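Local structure of K Homology domain-containing protein (Aeropyrum pernix, 1TUA) at residues R118-I123 with T129-G134; Y136-I141 with Q152-L157. The protein is of unknown function but probably binds RNA through its K homology domains. All coordinates share one frame; numbering follows the deposited sequence.

Contact 1. Residues R118-I123 with T129-G134; sequences RARRTI and TYINVG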
loop_
_atom_site.group_PDB
_atom_site.type_symbol
_atom_site.label_atom_id
_atom_site.label_comp_id
_atom_site.label_asym_id
_atom_site.label_seq_id
_atom_site.Cartn_x
_atom_site.Cartn_y
_atom_site.Cartn_z
ATOM N N ARG A 118 -18.187 -3.086 -3.771
ATOM C CA ARG A 118 -18.758 -2.730 -2.474
ATOM C C ARG A 118 -17.979 -3.228 -1.259
ATOM O O ARG A 118 -17.912 -2.542 -0.242
ATOM C CB ARG A 118 -20.181 -3.265 -2.383
ATOM C CG ARG A 118 -20.987 -2.708 -1.228
ATOM C CD ARG A 118 -21.915 -1.611 -1.725
ATOM N NE ARG A 118 -22.499 -1.962 -3.022
ATOM C CZ ARG A 118 -23.127 -3.109 -3.285
ATOM N NH1 ARG A 118 -23.265 -4.033 -2.340
ATOM N NH2 ARG A 118 -23.606 -3.341 -4.505
ATOM N N ALA A 119 -17.414 -4.427 -1.349
ATOM C CA ALA A 119 -16.664 -4.984 -0.224
ATOM C C ALA A 119 -15.370 -4.209 -0.000
ATOM O O ALA A 119 -15.055 -3.824 1.128
ATOM C CB ALA A 119 -16.359 -6.454 -0.466
ATOM N N ARG A 120 -14.630 -3.976 -1.081
ATOM C CA ARG A 120 -13.378 -3.240 -0.998
ATOM C C ARG A 120 -13.625 -1.837 -0.432
ATOM O O ARG A 120 -12.896 -1.375 0.447
ATOM C CB ARG A 120 -12.737 -3.146 -2.382
ATOM C CG ARG A 120 -11.324 -2.584 -2.378
ATOM C CD ARG A 120 -10.794 -2.441 -3.801
ATOM N NE ARG A 120 -11.615 -1.520 -4.581
ATOM C CZ ARG A 120 -11.621 -0.201 -4.418
ATOM N NH1 ARG A 120 -10.839 0.365 -3.508
ATOM N NH2 ARG A 120 -12.430 0.555 -5.148
ATOM N N ARG A 121 -14.661 -1.162 -0.926
ATOM C CA ARG A 121 -14.970 0.184 -0.447
ATOM C C ARG A 121 -15.376 0.213 1.025
ATOM O O ARG A 121 -15.003 1.136 1.763
ATOM C CB ARG A 121 -16.072 0.820 -1.300
ATOM C CG ARG A 121 -15.648 1.090 -2.726
ATOM C CD ARG A 121 -16.706 1.880 -3.492
ATOM N NE ARG A 121 -16.265 2.197 -4.851
ATOM C CZ ARG A 121 -16.053 1.288 -5.800
ATOM N NH1 ARG A 121 -16.245 0.001 -5.539
ATOM N NH2 ARG A 121 -15.641 1.662 -7.008
ATOM N N THR A 122 -16.141 -0.788 1.455
ATOM C CA THR A 122 -16.573 -0.854 2.849
ATOM C C THR A 122 -15.368 -0.958 3.778
ATOM O O THR A 122 -15.290 -0.269 4.789
ATOM C CB THR A 122 -17.493 -2.063 3.097
ATOM O OG1 THR A 122 -18.696 -1.897 2.340
ATOM C CG2 THR A 122 -17.836 -2.186 4.583
ATOM N N ILE A 123 -14.423 -1.824 3.433
ATOM C CA ILE A 123 -13.236 -1.970 4.256
ATOM C C ILE A 123 -12.438 -0.658 4.258
ATOM O O ILE A 123 -11.976 -0.220 5.309
ATOM C CB ILE A 123 -12.363 -3.148 3.763
ATOM C CG1 ILE A 123 -13.157 -4.456 3.914
ATOM C CG2 ILE A 123 -11.065 -3.223 4.575
ATOM C CD1 ILE A 123 -12.464 -5.693 3.367
ATOM N N THR A 129 -8.386 3.610 4.851
ATOM C CA THR A 129 -7.181 3.189 4.138
ATOM C C THR A 129 -7.460 3.155 2.631
ATOM O O THR A 129 -8.616 3.213 2.202
ATOM C CB THR A 129 -6.756 1.762 4.531
ATOM O OG1 THR A 129 -7.811 0.853 4.185
ATOM C CG2 THR A 129 -6.469 1.664 6.021
ATOM N N TYR A 130 -6.395 3.085 1.834
ATOM C CA TYR A 130 -6.533 2.956 0.388
ATOM C C TYR A 130 -6.207 1.486 0.155
ATOM O O TYR A 130 -5.232 0.979 0.699
ATOM C CB TYR A 130 -5.507 3.797 -0.382
ATOM C CG TYR A 130 -5.728 5.295 -0.373
ATOM C CD1 TYR A 130 -6.973 5.846 -0.061
ATOM C CD2 TYR A 130 -4.692 6.161 -0.712
ATOM C CE1 TYR A 130 -7.175 7.224 -0.089
ATOM C CE2 TYR A 130 -4.885 7.535 -0.745
ATOM C CZ TYR A 130 -6.125 8.060 -0.433
ATOM O OH TYR A 130 -6.313 9.425 -0.480
ATOM N N ILE A 131 -7.023 0.804 -0.636
ATOM C CA ILE A 131 -6.795 -0.609 -0.914
ATOM C C ILE A 131 -6.812 -0.869 -2.417
ATOM O O ILE A 131 -7.740 -0.457 -3.117
ATOM C CB ILE A 131 -7.883 -1.497 -0.229
ATOM C CG1 ILE A 131 -7.789 -1.352 1.294
ATOM C CG2 ILE A 131 -7.710 -2.959 -0.633
ATOM C CD1 ILE A 131 -8.884 -2.077 2.074
ATOM N N ASN A 132 -5.773 -1.532 -2.912
ATOM C CA ASN A 132 -5.702 -1.867 -4.325
ATOM C C ASN A 132 -5.654 -3.376 -4.488
ATOM O O ASN A 132 -4.822 -4.046 -3.886
ATOM C CB ASN A 132 -4.463 -1.258 -4.985
ATOM C CG ASN A 132 -4.447 -1.480 -6.488
ATOM O OD1 ASN A 132 -3.872 -2.450 -6.989
ATOM N ND2 ASN A 132 -5.111 -0.594 -7.210
ATOM N N VAL A 133 -6.566 -3.910 -5.290
ATOM C CA VAL A 133 -6.597 -5.342 -5.541
ATOM C C VAL A 133 -5.933 -5.567 -6.895
ATOM O O VAL A 133 -6.540 -5.337 -7.943
ATOM C CB VAL A 133 -8.046 -5.884 -5.574
ATOM C CG1 VAL A 133 -8.035 -7.383 -5.825
ATOM C CG2 VAL A 133 -8.738 -5.583 -4.262
ATOM N N GLY A 134 -4.674 -5.993 -6.864
ATOM C CA GLY A 134 -3.950 -6.232 -8.102
ATOM C C GLY A 134 -4.144 -7.639 -8.628
ATOM O O GLY A 134 -5.149 -8.285 -8.330
#
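Arg120 and Ile123 of helix 118-127 pack against Ile131 and Val133 of edge strand 130-133, a helix-on-sheet contact in the second K homology (KH) domain. The short axes run nearly antiparallel, at 152° and 8.6 Å apart, as the chain turns back from helix into strand. Both isoleucines are buried: Ile123 CG2 meets Ile131 CD1 at 3.5 Å, the two side chains crossing at about a right angle, and branched aliphatics suit such an apolar interior. Arg120 works at the more open margin, its aliphatic part serving as an apolar surface. CG lies 4.0 Å from Ile131 CG2, and CD touches Val133 CG2 at 3.8 Å. A bend at chi3 (61°) after an extended start turns the guanidinium so that NH1 comes 3.2 Å from Ile131 O, a weak, strongly bent hydrogen bond approached obliquely. The firmer partner of NH1 is Glu124, whose OE2 forms a salt bridge with it and also accepts from Ile131 N, linking helix and strand. A leucine at Arg120 would keep a short apolar stem but would probably leave the Glu124 carboxylate without its positive mate. Ile123 also packs on Ala150, Ala153 and Ile154 of helix 144-158 and on Leu170 of helix 163-188, while Ile131 rests beside Val138 of the neighbouring strand 137-141.

Contact 2. Residues Y136-I141 with Q152-L157; sequences YEVAII and QAIEML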
loop_
_atom_site.group_PDB
_atom_site.type_symbol
_atom_site.label_atom_id
_atom_site.label_comp_id
_atom_site.label_asym_id
_atom_site.label_seq_id
_atom_site.Cartn_x
_atom_site.Cartn_y
_atom_site.Cartn_z
ATOM N N TYR A 136 -2.563 -10.517 -7.899
ATOM C CA TYR A 136 -2.665 -11.482 -6.812
ATOM C C TYR A 136 -2.224 -10.874 -5.490
ATOM O O TYR A 136 -2.164 -11.562 -4.471
ATOM C CB TYR A 136 -1.830 -12.729 -7.126
ATOM C CG TYR A 136 -0.361 -12.446 -7.312
ATOM C CD1 TYR A 136 0.502 -12.390 -6.219
ATOM C CD2 TYR A 136 0.159 -12.181 -8.580
ATOM C CE1 TYR A 136 1.850 -12.072 -6.384
ATOM C CE2 TYR A 136 1.506 -11.858 -8.755
ATOM C CZ TYR A 136 2.344 -11.803 -7.652
ATOM O OH TYR A 136 3.668 -11.457 -7.812
ATOM N N GLU A 137 -1.916 -9.580 -5.509
ATOM C CA GLU A 137 -1.497 -8.880 -4.294
ATOM C C GLU A 137 -2.475 -7.765 -3.951
ATOM O O GLU A 137 -2.850 -6.984 -4.824
ATOM C CB GLU A 137 -0.102 -8.279 -4.485
ATOM C CG GLU A 137 1.007 -9.312 -4.541
ATOM C CD GLU A 137 2.227 -8.822 -5.298
ATOM O OE1 GLU A 137 2.083 -8.436 -6.484
ATOM O OE2 GLU A 137 3.331 -8.833 -4.712
ATOM N N VAL A 138 -2.906 -7.704 -2.693
ATOM C CA VAL A 138 -3.798 -6.629 -2.259
ATOM C C VAL A 138 -2.949 -5.690 -1.410
ATOM O O VAL A 138 -2.494 -6.058 -0.325
ATOM C CB VAL A 138 -4.962 -7.137 -1.420
ATOM C CG1 VAL A 138 -5.847 -5.968 -1.016
ATOM C CG2 VAL A 138 -5.758 -8.156 -2.217
ATOM N N ALA A 139 -2.714 -4.487 -1.927
ATOM C CA ALA A 139 -1.892 -3.492 -1.244
ATOM C C ALA A 139 -2.764 -2.534 -0.437
ATOM O O ALA A 139 -3.830 -2.111 -0.894
ATOM C CB ALA A 139 -1.061 -2.720 -2.268
ATOM N N ILE A 140 -2.284 -2.176 0.751
ATOM C CA ILE A 140 -3.017 -1.304 1.661
ATOM C C ILE A 140 -2.141 -0.169 2.176
ATOM O O ILE A 140 -1.010 -0.399 2.592
ATOM C CB ILE A 140 -3.494 -2.110 2.892
ATOM C CG1 ILE A 140 -4.313 -3.321 2.438
ATOM C CG2 ILE A 140 -4.281 -1.212 3.842
ATOM C CD1 ILE A 140 -4.438 -4.410 3.504
ATOM N N ILE A 141 -2.677 1.046 2.163
ATOM C CA ILE A 141 -1.960 2.212 2.670
ATOM C C ILE A 141 -2.779 2.854 3.782
ATOM O O ILE A 141 -3.951 3.180 3.583
ATOM C CB ILE A 141 -1.734 3.282 1.572
ATOM C CG1 ILE A 141 -0.849 2.718 0.447
ATOM C CG2 ILE A 141 -1.091 4.520 2.195
ATOM C CD1 ILE A 141 -0.811 3.578 -0.803
ATOM N N GLN A 152 -6.296 -7.759 8.007
ATOM C CA GLN A 152 -7.006 -8.864 8.626
ATOM C C GLN A 152 -8.351 -9.099 7.929
ATOM O O GLN A 152 -8.694 -10.240 7.605
ATOM C CB GLN A 152 -7.198 -8.567 10.117
ATOM C CG GLN A 152 -7.956 -9.626 10.882
ATOM C CD GLN A 152 -8.041 -9.311 12.363
ATOM O OE1 GLN A 152 -8.241 -8.160 12.760
ATOM N NE2 GLN A 152 -7.904 -10.337 13.191
ATOM N N ALA A 153 -9.105 -8.026 7.686
ATOM C CA ALA A 153 -10.399 -8.146 7.016
ATOM C C ALA A 153 -10.231 -8.775 5.629
ATOM O O ALA A 153 -11.013 -9.645 5.230
ATOM C CB ALA A 153 -11.059 -6.780 6.900
ATOM N N ILE A 154 -9.209 -8.331 4.896
ATOM C CA ILE A 154 -8.934 -8.871 3.568
ATOM C C ILE A 154 -8.596 -10.360 3.668
ATOM O O ILE A 154 -9.087 -11.167 2.883
ATOM C CB ILE A 154 -7.752 -8.146 2.891
ATOM C CG1 ILE A 154 -8.110 -6.677 2.639
ATOM C CG2 ILE A 154 -7.390 -8.853 1.587
ATOM C CD1 ILE A 154 -9.246 -6.486 1.665
ATOM N N GLU A 155 -7.756 -10.722 4.633
ATOM C CA GLU A 155 -7.399 -12.124 4.805
ATOM C C GLU A 155 -8.643 -12.961 5.129
ATOM O O GLU A 155 -8.817 -14.060 4.589
ATOM C CB GLU A 155 -6.351 -12.268 5.909
ATOM C CG GLU A 155 -5.017 -11.631 5.555
ATOM C CD GLU A 155 -4.026 -11.645 6.710
ATOM O OE1 GLU A 155 -4.427 -11.313 7.850
ATOM O OE2 GLU A 155 -2.846 -11.975 6.476
ATOM N N MET A 156 -9.507 -12.442 6.001
ATOM C CA MET A 156 -10.736 -13.149 6.374
ATOM C C MET A 156 -11.624 -13.400 5.150
ATOM O O MET A 156 -12.226 -14.466 5.024
ATOM C CB MET A 156 -11.519 -12.357 7.429
ATOM C CG MET A 156 -10.923 -12.407 8.839
ATOM S SD MET A 156 -11.741 -11.270 9.989
ATOM C CE MET A 156 -13.264 -12.083 10.293
ATOM N N LEU A 157 -11.706 -12.424 4.248
ATOM C CA LEU A 157 -12.519 -12.593 3.047
ATOM C C LEU A 157 -11.871 -13.605 2.110
ATOM O O LEU A 157 -12.563 -14.396 1.476
ATOM C CB LEU A 157 -12.703 -11.260 2.309
ATOM C CG LEU A 157 -13.606 -10.211 2.960
ATOM C CD1 LEU A 157 -13.678 -8.976 2.070
ATOM C CD2 LEU A 157 -14.992 -10.786 3.172
#
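Val138 and Ile140 of strand 137-141 face Ile154 of helix 144-158, joining the central strand of the KH sheet to the C-terminal helix of its type I topology, in which the three strands have the order 1-3-2. The meeting with Val138 is tip to tip: Ile154 CG2 lies 4.2 Å from Val138 CG1 and equally 4.2 Å from Val138 CG2, so one methyl faces the fork of the valine. The Ile154 torsion explains the choice of branch, since with chi1 at -64° CG1 lies beside the backbone N and CG2 is the group offered to Val138. The other branch serves Ile140, whose CD1 comes 4.4 Å from Ile154 CG1. Beta-branched residues suit both strand positions, being at ease in extended backbone while filling a core. That backbone is tied to strand 87-93, through Val92 for Val138 and Val90 for Ile140. All three contacting residues are buried and no hydrogen bond joins the segments, so the contact rests on apolar packing, with little directionality: shape and exclusion of water, not polar pairing, hold the helix to the strand here.

From the N terminus of the second KH domain, strand 87-93 comes first, and after the short helix 95-98 and the longer helix 102-113 the chain enters helix 118-127. Contact 1 closes the short connection by which the end of that helix leads into edge strand 130-133. The hairpin then brings strand 137-141 alongside, and contact 2 closes the next loop when helix 144-158 returns over the sheet. The two contacts are thus in series, neither nested nor crossing. Their strands are joined directly by probable backbone hydrogen bonds, Asn132 N to Ala139 O and Tyr130 O to Ile141 N, each 2.9 Å. The isoleucines of contact 1 and the residues of contact 2 share one core between sheet and helices.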